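Side-chain contacts in separin (PDB 5U1T), which acts as a caspase-like cysteine protease that cleaves the MCD1/SCC1 subunit of cohesin at the onset of anaphase, allowing chromosomes to segregate: residues 932-937 with 1023-1028; 953-958 with 1053-1058; 1017-1022 with 1047-1052. All coordinates share one frame; numbering follows the deposited sequence.

How the contacts relate
All three contacts lie on one side of the chain's centre, away from the probable active-site cysteine. Contacts 1 and 3 share helix 1012-1028 and touch each other. Contacts 2 and 3 share helix 1036-1054 and also touch. Contact 3 therefore sits between the other two, with its centre about 11 Å from that of contact 1 and about 10 Å from that of contact 2. Every touching residue of contacts 2 and 3 is buried. Contact 1 is only partly buried and has charged groups nearby. None of the three has a hydrogen bond between its segments. Contacts 1 and 3 join roughly antiparallel helices, whereas contact 2 joins short stretches of helix and loop.

Contact 1 of 3, residues 932-937 with 1023-1028; sequences INRVHN and KELLES
V935 meets L1025 and L1026 with its two methyl groups, one for each leucine. CG2 lies against L1025, 3.7 Å from its CG. CG1 lies against L1026, 3.8 Å from its CD2. V935 and L1025 meet at a slant, while V935 and L1026 meet at about a right angle. The valine's CG1 is anti to its backbone N (chi1 163°), which leaves CG2 beside that N and splits the branches between the two partners. L1025 is directed toward helix 927-946, and its CD2 reaches that helix, 4.0 Å from V935 CA and 4.2 Å from R934 CG. R934 thus gives only the aliphatic part of its chain. Its guanidinium group goes to D919 and D916, with which it forms salt bridges.

The two segments run nearly antiparallel, at 160°, with their axes 10.3 Å apart. V935 and L1025 are the nearest pair along the backbones. L1026 and V935 also touch helix 1036-1054, through I1042 and L1045, so this apolar patch extends to a third helix.

The polar groups of 1023-1028 stay off the interface. S1028 OG donates to L1025 O at 2.8 Å, meeting the carbonyl at 124°. K1023 NZ pairs with E1024 OE2 at 3.5 Å and has a longer salt bridge to E1027. The chemistry across the contact is therefore apolar contact alone. With no directional bond, the pairing depends on how the valine and leucine branches fit, while the charge of R934 is matched by D919 and D916.

Contact 2 of 3, residues 953-958 with 1053-1058; sequences KGMFES and LSNITS
N1055 touches M955 through its CB, 3.5 Å from M955 CE, rather than through its flat amide. The amide is turned to other work: ND2 donates to T1051 O, one helical turn back, and to G961 O. The F956 ring meets I1052 of contact 3 at its edge: I1052 CD1 lies close to the ring plane, 3.6 Å from F956 CE1.

M955 does the reaching. Its chain is fully extended, with CG anti to the backbone N (chi1 -173°) and the later torsions also near 180°. This brings the terminal methyl up against both N1055 and I1056. CE lies 3.7 Å from I1056 CG1. M955 SD also comes within 4.1 Å of I1056 CG1 and CD1. The methionine approaches each partner at a slant.

M955 to S958 forms a type I beta turn, with S958 N bonded to M955 O at 3.2 Å. L1053 O accepts from I1056 N at 3.1 Å and from T1057 N at 3.0 Å, which ties down the backbone next to I1056.

The M955-I1056 contact sits among several elements. F1320 of helix 1303-1320 touches both M955 and I1056. L960 of strand 960-962 touches M955 and N1055. I1016 of helix 1012-1028 packs on I1056.

Contact 3 of 3, residues 1017-1022 with 1047-1052; sequences SKLKQM and SLTLTI
On the helix that brings T1049 against L1019, S1047 O is gripped twice by T1051. T1051 OG1 donates to it at 2.7 Å and T1051 N at 2.9 Å. The two donors come from opposite faces of the carbonyl plane.

No hydrogen bond crosses the contact, which is held by van der Waals packing. With OG1 beside the backbone N (chi1 -58°), T1049 CG2 takes the place anti to that N and meets L1019. It lies 3.5 Å from L1019 O and 3.9 Å from L1019 CD2, the two side chains running alongside in opposite senses. The other leucine methyl, CD1, meets I1052 CG2 at 3.8 Å, with the side chains nearly perpendicular. M1022 adds its CG, 3.7 Å from T1049 OG1. The hydroxyl's polar partner is L1045 O, in its own helix; M1022 CG only packs against it.

The segments run roughly antiparallel, at 148°, their axes 9.6 Å apart. W939 of helix 927-946 also touches T1049. L960 of strand 960-962 touches T1051 and I1052, and R1162 of strand 1157-1163 touches T1051. Helices 1012-1028 and 1036-1054 follow each other in the chain, so this is the pairing of an antiparallel helical hairpin, whose helix 1036-1054 packs on strands of a mixed sheet.

Contact 1 of 3, residues 932-937 with 1023-1028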
ATOM      1  N   ILE A 932     -32.138  -0.061   2.059  1.00 60.20           N
ATOM      2  CA  ILE A 932     -32.290  -0.114   0.611  1.00 58.22           C
ATOM      3  C   ILE A 932     -32.669  -1.512   0.159  1.00 59.86           C
ATOM      4  O   ILE A 932     -33.524  -1.692  -0.693  1.00 62.89           O
ATOM      5  CB  ILE A 932     -30.998   0.334  -0.098  1.00 59.11           C
ATOM      6  CG1 ILE A 932     -30.946   1.842  -0.088  1.00 60.56           C
ATOM      7  CG2 ILE A 932     -30.970  -0.114  -1.549  1.00 56.29           C
ATOM      8  CD1 ILE A 932     -32.213   2.426  -0.689  1.00 67.31           C
ATOM      9  N   ASN A 933     -32.024  -2.507   0.741  1.00 58.87           N
ATOM     10  CA  ASN A 933     -32.363  -3.870   0.420  1.00 58.25           C
ATOM     11  C   ASN A 933     -33.765  -4.214   0.888  1.00 62.00           C
ATOM     12  O   ASN A 933     -34.487  -4.935   0.210  1.00 60.53           O
ATOM     13  CB  ASN A 933     -31.351  -4.817   1.042  1.00 54.17           C
ATOM     14  CG  ASN A 933     -30.102  -4.937   0.216  1.00 57.50           C
ATOM     15  OD1 ASN A 933     -29.920  -4.203  -0.759  1.00 57.10           O
ATOM     16  ND2 ASN A 933     -29.230  -5.865   0.592  1.00 57.36           N
ATOM     17  N   ARG A 934     -34.132  -3.702   2.058  1.00 60.19           N
ATOM     18  CA  ARG A 934     -35.425  -3.995   2.659  1.00 62.05           C
ATOM     19  C   ARG A 934     -36.545  -3.481   1.766  1.00 61.05           C
ATOM     20  O   ARG A 934     -37.481  -4.215   1.450  1.00 59.46           O
ATOM     21  CB  ARG A 934     -35.509  -3.382   4.056  1.00 59.27           C
ATOM     22  CG  ARG A 934     -36.855  -3.514   4.721  1.00 59.20           C
ATOM     23  CD  ARG A 934     -36.747  -3.182   6.190  1.00 55.48           C
ATOM     24  NE  ARG A 934     -35.836  -4.112   6.832  1.00 67.14           N
ATOM     25  CZ  ARG A 934     -35.044  -3.802   7.856  1.00 70.27           C
ATOM     26  NH1 ARG A 934     -34.228  -4.718   8.377  1.00 66.16           N
ATOM     27  NH2 ARG A 934     -35.069  -2.569   8.357  1.00 73.63           N
ATOM     28  N   VAL A 935     -36.417  -2.222   1.348  1.00 59.39           N
ATOM     29  CA  VAL A 935     -37.315  -1.606   0.377  1.00 60.29           C
ATOM     30  C   VAL A 935     -37.540  -2.511  -0.820  1.00 60.55           C
ATOM     31  O   VAL A 935     -38.671  -2.836  -1.128  1.00 60.83           O
ATOM     32  CB  VAL A 935     -36.786  -0.243  -0.114  1.00 55.75           C
ATOM     33  CG1 VAL A 935     -37.498   0.176  -1.390  1.00 58.96           C
ATOM     34  CG2 VAL A 935     -36.955   0.811   0.969  1.00 56.10           C
ATOM     35  N   HIS A 936     -36.476  -2.937  -1.485  1.00 59.75           N
ATOM     36  CA  HIS A 936     -36.637  -3.810  -2.645  1.00 62.96           C
ATOM     37  C   HIS A 936     -37.252  -5.164  -2.273  1.00 58.44           C
ATOM     38  O   HIS A 936     -38.064  -5.713  -3.013  1.00 64.26           O
ATOM     39  CB  HIS A 936     -35.296  -4.009  -3.362  1.00 59.47           C
ATOM     40  CG  HIS A 936     -34.738  -2.744  -3.938  1.00 64.96           C
ATOM     41  ND1 HIS A 936     -35.130  -2.247  -5.163  1.00 64.40           N
ATOM     42  CD2 HIS A 936     -33.834  -1.862  -3.447  1.00 61.83           C
ATOM     43  CE1 HIS A 936     -34.482  -1.121  -5.407  1.00 65.87           C
ATOM     44  NE2 HIS A 936     -33.698  -0.859  -4.377  1.00 66.27           N
ATOM     45  N   ASN A 937     -36.894  -5.695  -1.118  1.00 58.58           N
ATOM     46  CA  ASN A 937     -37.456  -6.964  -0.699  1.00 60.84           C
ATOM     47  C   ASN A 937     -38.935  -6.823  -0.378  1.00 61.62           C
ATOM     48  O   ASN A 937     -39.743  -7.718  -0.645  1.00 56.88           O
ATOM     49  CB  ASN A 937     -36.708  -7.507   0.515  1.00 65.42           C
ATOM     50  CG  ASN A 937     -35.404  -8.151   0.144  1.00 62.19           C
ATOM     51  OD1 ASN A 937     -35.255  -8.672  -0.961  1.00 61.66           O
ATOM     52  ND2 ASN A 937     -34.448  -8.125   1.064  1.00 56.26           N
ATOM     53  N   LYS A1023     -45.185   3.324   0.925  1.00 62.95           N
ATOM     54  CA  LYS A1023     -45.072   4.763   0.721  1.00 64.35           C
ATOM     55  C   LYS A1023     -44.181   5.375   1.799  1.00 66.76           C
ATOM     56  O   LYS A1023     -43.335   6.215   1.501  1.00 64.58           O
ATOM     57  CB  LYS A1023     -46.462   5.439   0.730  1.00 56.65           C
ATOM     58  CG  LYS A1023     -46.432   6.963   0.484  1.00 64.96           C
ATOM     59  CD  LYS A1023     -47.783   7.664   0.652  1.00 66.61           C
ATOM     60  CE  LYS A1023     -47.845   8.557   1.923  1.00 78.61           C
ATOM     61  NZ  LYS A1023     -47.742   7.838   3.288  1.00 73.32           N
ATOM     62  N   GLU A1024     -44.366   4.940   3.045  1.00 66.85           N
ATOM     63  CA  GLU A1024     -43.674   5.534   4.187  1.00 67.06           C
ATOM     64  C   GLU A1024     -42.248   5.015   4.374  1.00 69.70           C
ATOM     65  O   GLU A1024     -41.366   5.741   4.836  1.00 65.09           O
ATOM     66  CB  GLU A1024     -44.489   5.302   5.451  1.00 62.64           C
ATOM     67  CG  GLU A1024     -45.755   6.122   5.444  1.00 78.32           C
ATOM     68  CD  GLU A1024     -46.852   5.538   6.317  1.00 83.52           C
ATOM     69  OE1 GLU A1024     -46.594   4.479   6.939  1.00 90.61           O
ATOM     70  OE2 GLU A1024     -47.962   6.133   6.380  1.00 85.80           O
ATOM     71  N   LEU A1025     -42.024   3.755   4.026  1.00 65.79           N
ATOM     72  CA  LEU A1025     -40.685   3.200   4.060  1.00 60.57           C
ATOM     73  C   LEU A1025     -39.824   3.897   3.013  1.00 65.56           C
ATOM     74  O   LEU A1025     -38.638   4.141   3.245  1.00 66.97           O
ATOM     75  CB  LEU A1025     -40.716   1.690   3.822  1.00 60.89           C
ATOM     76  CG  LEU A1025     -39.342   1.024   3.820  1.00 62.26           C
ATOM     77  CD1 LEU A1025     -38.631   1.258   5.146  1.00 60.96           C
ATOM     78  CD2 LEU A1025     -39.473  -0.449   3.517  1.00 59.73           C
ATOM     79  N   LEU A1026     -40.423   4.220   1.866  1.00 60.95           N
ATOM     80  CA  LEU A1026     -39.699   4.921   0.812  1.00 61.38           C
ATOM     81  C   LEU A1026     -39.398   6.339   1.266  1.00 64.20           C
ATOM     82  O   LEU A1026     -38.394   6.930   0.877  1.00 63.14           O
ATOM     83  CB  LEU A1026     -40.488   4.935  -0.501  1.00 61.51           C
ATOM     84  CG  LEU A1026     -40.462   3.671  -1.357  1.00 58.72           C
ATOM     85  CD1 LEU A1026     -41.566   3.713  -2.389  1.00 58.21           C
ATOM     86  CD2 LEU A1026     -39.116   3.519  -2.034  1.00 55.80           C
ATOM     87  N   GLU A1027     -40.263   6.879   2.111  1.00 66.91           N
ATOM     88  CA  GLU A1027     -40.121   8.255   2.537  1.00 66.27           C
ATOM     89  C   GLU A1027     -39.106   8.367   3.654  1.00 64.52           C
ATOM     90  O   GLU A1027     -38.553   9.438   3.904  1.00 69.94           O
ATOM     91  CB  GLU A1027     -41.471   8.818   2.979  1.00 67.78           C
ATOM     92  CG  GLU A1027     -42.363   9.241   1.824  1.00 68.96           C
ATOM     93  CD  GLU A1027     -43.838   9.215   2.178  1.00 76.91           C
ATOM     94  OE1 GLU A1027     -44.662   9.732   1.375  1.00 79.73           O
ATOM     95  OE2 GLU A1027     -44.184   8.676   3.260  1.00 76.37           O
ATOM     96  N   SER A1028     -38.844   7.255   4.323  1.00 60.24           N
ATOM     97  CA  SER A1028     -37.956   7.301   5.474  1.00 60.96           C
ATOM     98  C   SER A1028     -36.495   7.425   5.063  1.00 70.40           C
ATOM     99  O   SER A1028     -35.703   8.004   5.808  1.00 77.14           O
ATOM    100  CB  SER A1028     -38.140   6.070   6.365  1.00 61.02           C
ATOM    101  OG  SER A1028     -37.657   4.893   5.745  1.00 66.39           O
TER

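Contact 2 of 3, residues 953-958 with 1053-1058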
ATOM      1  N   LYS A 953     -53.524  -7.703 -10.722  1.00 57.05           N
ATOM      2  CA  LYS A 953     -52.797  -8.132 -11.901  1.00 57.36           C
ATOM      3  C   LYS A 953     -53.218  -7.381 -13.157  1.00 61.65           C
ATOM      4  O   LYS A 953     -52.376  -7.009 -13.978  1.00 63.23           O
ATOM      5  CB  LYS A 953     -52.988  -9.618 -12.133  1.00 64.69           C
ATOM      6  CG  LYS A 953     -51.925 -10.190 -13.047  1.00 68.74           C
ATOM      7  CD  LYS A 953     -52.540 -10.836 -14.278  1.00 72.39           C
ATOM      8  CE  LYS A 953     -51.473 -11.630 -15.013  1.00 80.69           C
ATOM      9  NZ  LYS A 953     -50.496 -12.172 -14.011  1.00 76.43           N
ATOM     10  N   GLY A 954     -54.524  -7.174 -13.305  1.00 57.48           N
ATOM     11  CA  GLY A 954     -55.060  -6.436 -14.427  1.00 53.82           C
ATOM     12  C   GLY A 954     -54.725  -4.964 -14.340  1.00 54.90           C
ATOM     13  O   GLY A 954     -54.426  -4.325 -15.339  1.00 53.75           O
ATOM     14  N   MET A 955     -54.702  -4.451 -13.144  1.00 56.87           N
ATOM     15  CA  MET A 955     -54.378  -3.082 -12.945  1.00 54.13           C
ATOM     16  C   MET A 955     -52.963  -2.787 -13.345  1.00 58.87           C
ATOM     17  O   MET A 955     -52.689  -1.736 -13.842  1.00 62.39           O
ATOM     18  CB  MET A 955     -54.563  -2.764 -11.495  1.00 57.09           C
ATOM     19  CG  MET A 955     -54.407  -1.318 -11.158  1.00 49.42           C
ATOM     20  SD  MET A 955     -54.663  -1.198  -9.420  1.00 57.43           S
ATOM     21  CE  MET A 955     -54.560   0.545  -9.251  1.00 49.90           C
ATOM     22  N   PHE A 956     -52.055  -3.716 -13.128  1.00 61.48           N
ATOM     23  CA  PHE A 956     -50.640  -3.484 -13.484  1.00 63.78           C
ATOM     24  C   PHE A 956     -50.421  -3.573 -14.988  1.00 61.04           C
ATOM     25  O   PHE A 956     -49.372  -3.175 -15.486  1.00 73.77           O
ATOM     26  CB  PHE A 956     -49.693  -4.471 -12.776  1.00 62.18           C
ATOM     27  CG  PHE A 956     -49.775  -4.425 -11.275  1.00 59.05           C
ATOM     28  CD1 PHE A 956     -50.188  -3.276 -10.616  1.00 64.55           C
ATOM     29  CD2 PHE A 956     -49.474  -5.536 -10.523  1.00 63.65           C
ATOM     30  CE1 PHE A 956     -50.287  -3.236  -9.227  1.00 64.11           C
ATOM     31  CE2 PHE A 956     -49.579  -5.506  -9.126  1.00 71.18           C
ATOM     32  CZ  PHE A 956     -49.985  -4.353  -8.482  1.00 65.30           C
ATOM     33  N   GLU A 957     -51.412  -4.096 -15.696  1.00 60.94           N
ATOM     34  CA  GLU A 957     -51.376  -4.185 -17.146  1.00 61.23           C
ATOM     35  C   GLU A 957     -52.274  -3.138 -17.794  1.00 66.77           C
ATOM     36  O   GLU A 957     -52.758  -3.312 -18.919  1.00 69.27           O
ATOM     37  CB  GLU A 957     -51.814  -5.575 -17.586  1.00 66.01           C
ATOM     38  CG  GLU A 957     -50.815  -6.666 -17.242  1.00 76.58           C
ATOM     39  CD  GLU A 957     -51.440  -8.042 -17.320  1.00 84.61           C
ATOM     40  OE1 GLU A 957     -52.522  -8.154 -17.961  1.00 81.74           O
ATOM     41  OE2 GLU A 957     -50.857  -8.995 -16.716  1.00 86.59           O
ATOM     42  N   SER A 958     -52.522  -2.057 -17.068  1.00 64.11           N
ATOM     43  CA  SER A 958     -53.420  -1.023 -17.532  1.00 57.23           C
ATOM     44  C   SER A 958     -52.726   0.301 -17.461  1.00 55.58           C
ATOM     45  O   SER A 958     -51.903   0.527 -16.568  1.00 59.50           O
ATOM     46  CB  SER A 958     -54.695  -0.976 -16.690  1.00 56.69           C
ATOM     47  OG  SER A 958     -55.652  -1.885 -17.176  1.00 57.08           O
ATOM     48  N   LEU A1053     -51.804   3.507  -5.229  1.00 54.18           N
ATOM     49  CA  LEU A1053     -52.595   3.951  -4.089  1.00 55.24           C
ATOM     50  C   LEU A1053     -53.770   4.852  -4.469  1.00 52.62           C
ATOM     51  O   LEU A1053     -54.878   4.672  -3.964  1.00 55.40           O
ATOM     52  CB  LEU A1053     -51.702   4.671  -3.083  1.00 50.94           C
ATOM     53  CG  LEU A1053     -51.459   3.844  -1.836  1.00 55.44           C
ATOM     54  CD1 LEU A1053     -50.334   4.454  -1.031  1.00 57.59           C
ATOM     55  CD2 LEU A1053     -52.717   3.782  -1.016  1.00 53.11           C
ATOM     56  N   SER A1054     -53.519   5.813  -5.352  1.00 51.60           N
ATOM     57  CA  SER A1054     -54.503   6.833  -5.684  1.00 55.07           C
ATOM     58  C   SER A1054     -55.616   6.308  -6.575  1.00 54.02           C
ATOM     59  O   SER A1054     -56.710   6.857  -6.586  1.00 51.95           O
ATOM     60  CB  SER A1054     -53.830   7.985  -6.376  1.00 52.28           C
ATOM     61  OG  SER A1054     -53.065   7.438  -7.424  1.00 55.88           O
ATOM     62  N   ASN A1055     -55.325   5.252  -7.324  1.00 51.55           N
ATOM     63  CA  ASN A1055     -56.337   4.605  -8.134  1.00 50.23           C
ATOM     64  C   ASN A1055     -57.217   3.636  -7.340  1.00 51.88           C
ATOM     65  O   ASN A1055     -58.186   3.103  -7.867  1.00 53.11           O
ATOM     66  CB  ASN A1055     -55.675   3.870  -9.296  1.00 52.60           C
ATOM     67  CG  ASN A1055     -55.337   4.786 -10.436  1.00 50.39           C
ATOM     68  OD1 ASN A1055     -56.151   5.001 -11.329  1.00 59.90           O
ATOM     69  ND2 ASN A1055     -54.139   5.348 -10.413  1.00 52.66           N
ATOM     70  N   ILE A1056     -56.890   3.459  -6.057  1.00 58.91           N
ATOM     71  CA  ILE A1056     -57.414   2.383  -5.201  1.00 52.97           C
ATOM     72  C   ILE A1056     -58.141   2.943  -3.972  1.00 52.63           C
ATOM     73  O   ILE A1056     -59.038   2.309  -3.413  1.00 54.44           O
ATOM     74  CB  ILE A1056     -56.231   1.442  -4.808  1.00 58.32           C
ATOM     75  CG1 ILE A1056     -56.037   0.373  -5.887  1.00 59.73           C
ATOM     76  CG2 ILE A1056     -56.315   0.856  -3.396  1.00 53.54           C
ATOM     77  CD1 ILE A1056     -57.284  -0.222  -6.367  1.00 49.94           C
ATOM     78  N   THR A1057     -57.769   4.156  -3.577  1.00 52.49           N
ATOM     79  CA  THR A1057     -58.326   4.815  -2.400  1.00 50.82           C
ATOM     80  C   THR A1057     -58.056   6.306  -2.552  1.00 58.96           C
ATOM     81  O   THR A1057     -57.481   6.735  -3.551  1.00 60.99           O
ATOM     82  CB  THR A1057     -57.721   4.255  -1.077  1.00 57.29           C
ATOM     83  OG1 THR A1057     -58.197   4.997   0.049  1.00 54.44           O
ATOM     84  CG2 THR A1057     -56.210   4.325  -1.098  1.00 59.67           C
ATOM     85  N   SER A1058     -58.512   7.099  -1.597  1.00 64.50           N
ATOM     86  CA  SER A1058     -58.205   8.519  -1.581  1.00 66.21           C
ATOM     87  C   SER A1058     -57.189   8.766  -0.476  1.00 77.38           C
ATOM     88  O   SER A1058     -57.338   8.273   0.651  1.00 76.30           O
ATOM     89  CB  SER A1058     -59.462   9.338  -1.369  1.00 62.50           C
ATOM     90  OG  SER A1058     -60.472   8.899  -2.265  1.00 81.98           O
TER

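Contact 3 of 3, residues 1017-1022 with 1047-1052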
ATOM      1  N   SER A1017     -53.138  -1.041   3.076  1.00 53.00           N
ATOM      2  CA  SER A1017     -52.192  -1.017   4.183  1.00 55.39           C
ATOM      3  C   SER A1017     -50.748  -1.279   3.740  1.00 59.83           C
ATOM      4  O   SER A1017     -49.863  -0.508   4.073  1.00 55.62           O
ATOM      5  CB  SER A1017     -52.587  -2.025   5.246  1.00 56.72           C
ATOM      6  OG  SER A1017     -51.806  -1.825   6.410  1.00 62.93           O
ATOM      7  N   LYS A1018     -50.519  -2.344   2.978  1.00 55.65           N
ATOM      8  CA  LYS A1018     -49.178  -2.676   2.523  1.00 51.01           C
ATOM      9  C   LYS A1018     -48.603  -1.584   1.629  1.00 64.79           C
ATOM     10  O   LYS A1018     -47.382  -1.364   1.590  1.00 69.00           O
ATOM     11  CB  LYS A1018     -49.177  -4.022   1.792  1.00 51.27           C
ATOM     12  CG  LYS A1018     -49.356  -5.195   2.747  1.00 59.32           C
ATOM     13  CD  LYS A1018     -49.758  -6.501   2.058  1.00 62.23           C
ATOM     14  CE  LYS A1018     -50.100  -7.575   3.092  1.00 63.37           C
ATOM     15  NZ  LYS A1018     -48.896  -8.005   3.852  1.00 63.17           N
ATOM     16  N   LEU A1019     -49.478  -0.887   0.919  1.00 59.06           N
ATOM     17  CA  LEU A1019     -49.037   0.169   0.037  1.00 55.25           C
ATOM     18  C   LEU A1019     -48.667   1.430   0.810  1.00 57.84           C
ATOM     19  O   LEU A1019     -47.669   2.064   0.492  1.00 57.03           O
ATOM     20  CB  LEU A1019     -50.117   0.463  -1.003  1.00 59.38           C
ATOM     21  CG  LEU A1019     -50.106  -0.536  -2.155  1.00 55.28           C
ATOM     22  CD1 LEU A1019     -51.426  -0.509  -2.900  1.00 51.13           C
ATOM     23  CD2 LEU A1019     -48.950  -0.211  -3.075  1.00 50.86           C
ATOM     24  N   LYS A1020     -49.463   1.800   1.812  1.00 57.61           N
ATOM     25  CA  LYS A1020     -49.148   2.966   2.641  1.00 59.50           C
ATOM     26  C   LYS A1020     -47.848   2.727   3.424  1.00 63.79           C
ATOM     27  O   LYS A1020     -47.118   3.658   3.778  1.00 60.99           O
ATOM     28  CB  LYS A1020     -50.307   3.287   3.589  1.00 53.25           C
ATOM     29  CG  LYS A1020     -51.549   3.851   2.892  1.00 65.82           C
ATOM     30  CD  LYS A1020     -52.805   3.810   3.788  1.00 71.15           C
ATOM     31  CE  LYS A1020     -53.134   5.170   4.426  1.00 77.78           C
ATOM     32  NZ  LYS A1020     -54.587   5.322   4.784  1.00 83.32           N
ATOM     33  N   GLN A1021     -47.571   1.455   3.667  1.00 60.90           N
ATOM     34  CA  GLN A1021     -46.381   1.021   4.357  1.00 60.07           C
ATOM     35  C   GLN A1021     -45.178   1.231   3.453  1.00 68.25           C
ATOM     36  O   GLN A1021     -44.139   1.751   3.871  1.00 66.35           O
ATOM     37  CB  GLN A1021     -46.526  -0.449   4.748  1.00 64.61           C
ATOM     38  CG  GLN A1021     -45.551  -0.959   5.797  1.00 71.73           C
ATOM     39  CD  GLN A1021     -45.540  -2.484   5.858  1.00 81.80           C
ATOM     40  OE1 GLN A1021     -45.907  -3.162   4.884  1.00 83.62           O
ATOM     41  NE2 GLN A1021     -45.120  -3.030   6.994  1.00 80.75           N
ATOM     42  N   MET A1022     -45.338   0.818   2.203  1.00 64.34           N
ATOM     43  CA  MET A1022     -44.344   1.031   1.175  1.00 58.26           C
ATOM     44  C   MET A1022     -44.119   2.533   0.918  1.00 61.29           C
ATOM     45  O   MET A1022     -42.989   2.964   0.722  1.00 68.74           O
ATOM     46  CB  MET A1022     -44.772   0.312  -0.105  1.00 55.05           C
ATOM     47  CG  MET A1022     -43.708   0.229  -1.188  1.00 64.32           C
ATOM     48  SD  MET A1022     -42.328  -0.880  -0.784  1.00 69.19           S
ATOM     49  CE  MET A1022     -41.127  -0.313  -1.974  1.00 65.67           C
ATOM     50  N   SER A1047     -43.236   6.739  -7.219  1.00 56.73           N
ATOM     51  CA  SER A1047     -44.342   7.238  -7.994  1.00 59.75           C
ATOM     52  C   SER A1047     -45.284   6.093  -8.400  1.00 58.76           C
ATOM     53  O   SER A1047     -46.481   6.305  -8.539  1.00 61.01           O
ATOM     54  CB  SER A1047     -43.842   7.983  -9.224  1.00 51.08           C
ATOM     55  OG  SER A1047     -43.480   7.053 -10.216  1.00 62.16           O
ATOM     56  N   LEU A1048     -44.758   4.887  -8.585  1.00 52.27           N
ATOM     57  CA  LEU A1048     -45.631   3.754  -8.851  1.00 50.16           C
ATOM     58  C   LEU A1048     -46.507   3.449  -7.638  1.00 54.09           C
ATOM     59  O   LEU A1048     -47.695   3.183  -7.782  1.00 53.88           O
ATOM     60  CB  LEU A1048     -44.836   2.515  -9.240  1.00 50.55           C
ATOM     61  CG  LEU A1048     -45.657   1.226  -9.331  1.00 51.18           C
ATOM     62  CD1 LEU A1048     -46.757   1.342 -10.368  1.00 54.93           C
ATOM     63  CD2 LEU A1048     -44.779   0.056  -9.651  1.00 51.42           C
ATOM     64  N   THR A1049     -45.930   3.499  -6.445  1.00 53.79           N
ATOM     65  CA  THR A1049     -46.701   3.250  -5.240  1.00 52.49           C
ATOM     66  C   THR A1049     -47.803   4.298  -5.068  1.00 50.99           C
ATOM     67  O   THR A1049     -48.927   3.976  -4.690  1.00 52.54           O
ATOM     68  CB  THR A1049     -45.785   3.209  -3.994  1.00 53.39           C
ATOM     69  OG1 THR A1049     -44.804   2.189  -4.181  1.00 52.98           O
ATOM     70  CG2 THR A1049     -46.583   2.911  -2.712  1.00 49.15           C
ATOM     71  N   LEU A1050     -47.484   5.551  -5.365  1.00 51.73           N
ATOM     72  CA  LEU A1050     -48.461   6.630  -5.270  1.00 50.22           C
ATOM     73  C   LEU A1050     -49.580   6.423  -6.285  1.00 53.65           C
ATOM     74  O   LEU A1050     -50.760   6.609  -5.986  1.00 53.25           O
ATOM     75  CB  LEU A1050     -47.793   7.979  -5.498  1.00 50.58           C
ATOM     76  CG  LEU A1050     -48.767   9.119  -5.241  1.00 52.48           C
ATOM     77  CD1 LEU A1050     -49.225   9.091  -3.796  1.00 43.43           C
ATOM     78  CD2 LEU A1050     -48.176  10.467  -5.623  1.00 52.11           C
ATOM     79  N   THR A1051     -49.194   6.019  -7.485  1.00 53.49           N
ATOM     80  CA  THR A1051     -50.135   5.786  -8.557  1.00 50.96           C
ATOM     81  C   THR A1051     -51.092   4.647  -8.217  1.00 53.93           C
ATOM     82  O   THR A1051     -52.301   4.812  -8.340  1.00 55.62           O
ATOM     83  CB  THR A1051     -49.399   5.496  -9.863  1.00 49.85           C
ATOM     84  OG1 THR A1051     -48.569   6.615 -10.181  1.00 51.20           O
ATOM     85  CG2 THR A1051     -50.373   5.265 -10.993  1.00 56.04           C
ATOM     86  N   ILE A1052     -50.569   3.501  -7.780  1.00 52.64           N
ATOM     87  CA  ILE A1052     -51.455   2.414  -7.356  1.00 51.75           C
ATOM     88  C   ILE A1052     -52.372   2.866  -6.237  1.00 54.63           C
ATOM     89  O   ILE A1052     -53.575   2.648  -6.289  1.00 55.08           O
ATOM     90  CB  ILE A1052     -50.717   1.186  -6.852  1.00 52.16           C
ATOM     91  CG1 ILE A1052     -49.599   0.775  -7.810  1.00 51.10           C
ATOM     92  CG2 ILE A1052     -51.706   0.063  -6.636  1.00 51.27           C
ATOM     93  CD1 ILE A1052     -50.079   0.374  -9.142  1.00 55.54           C
TER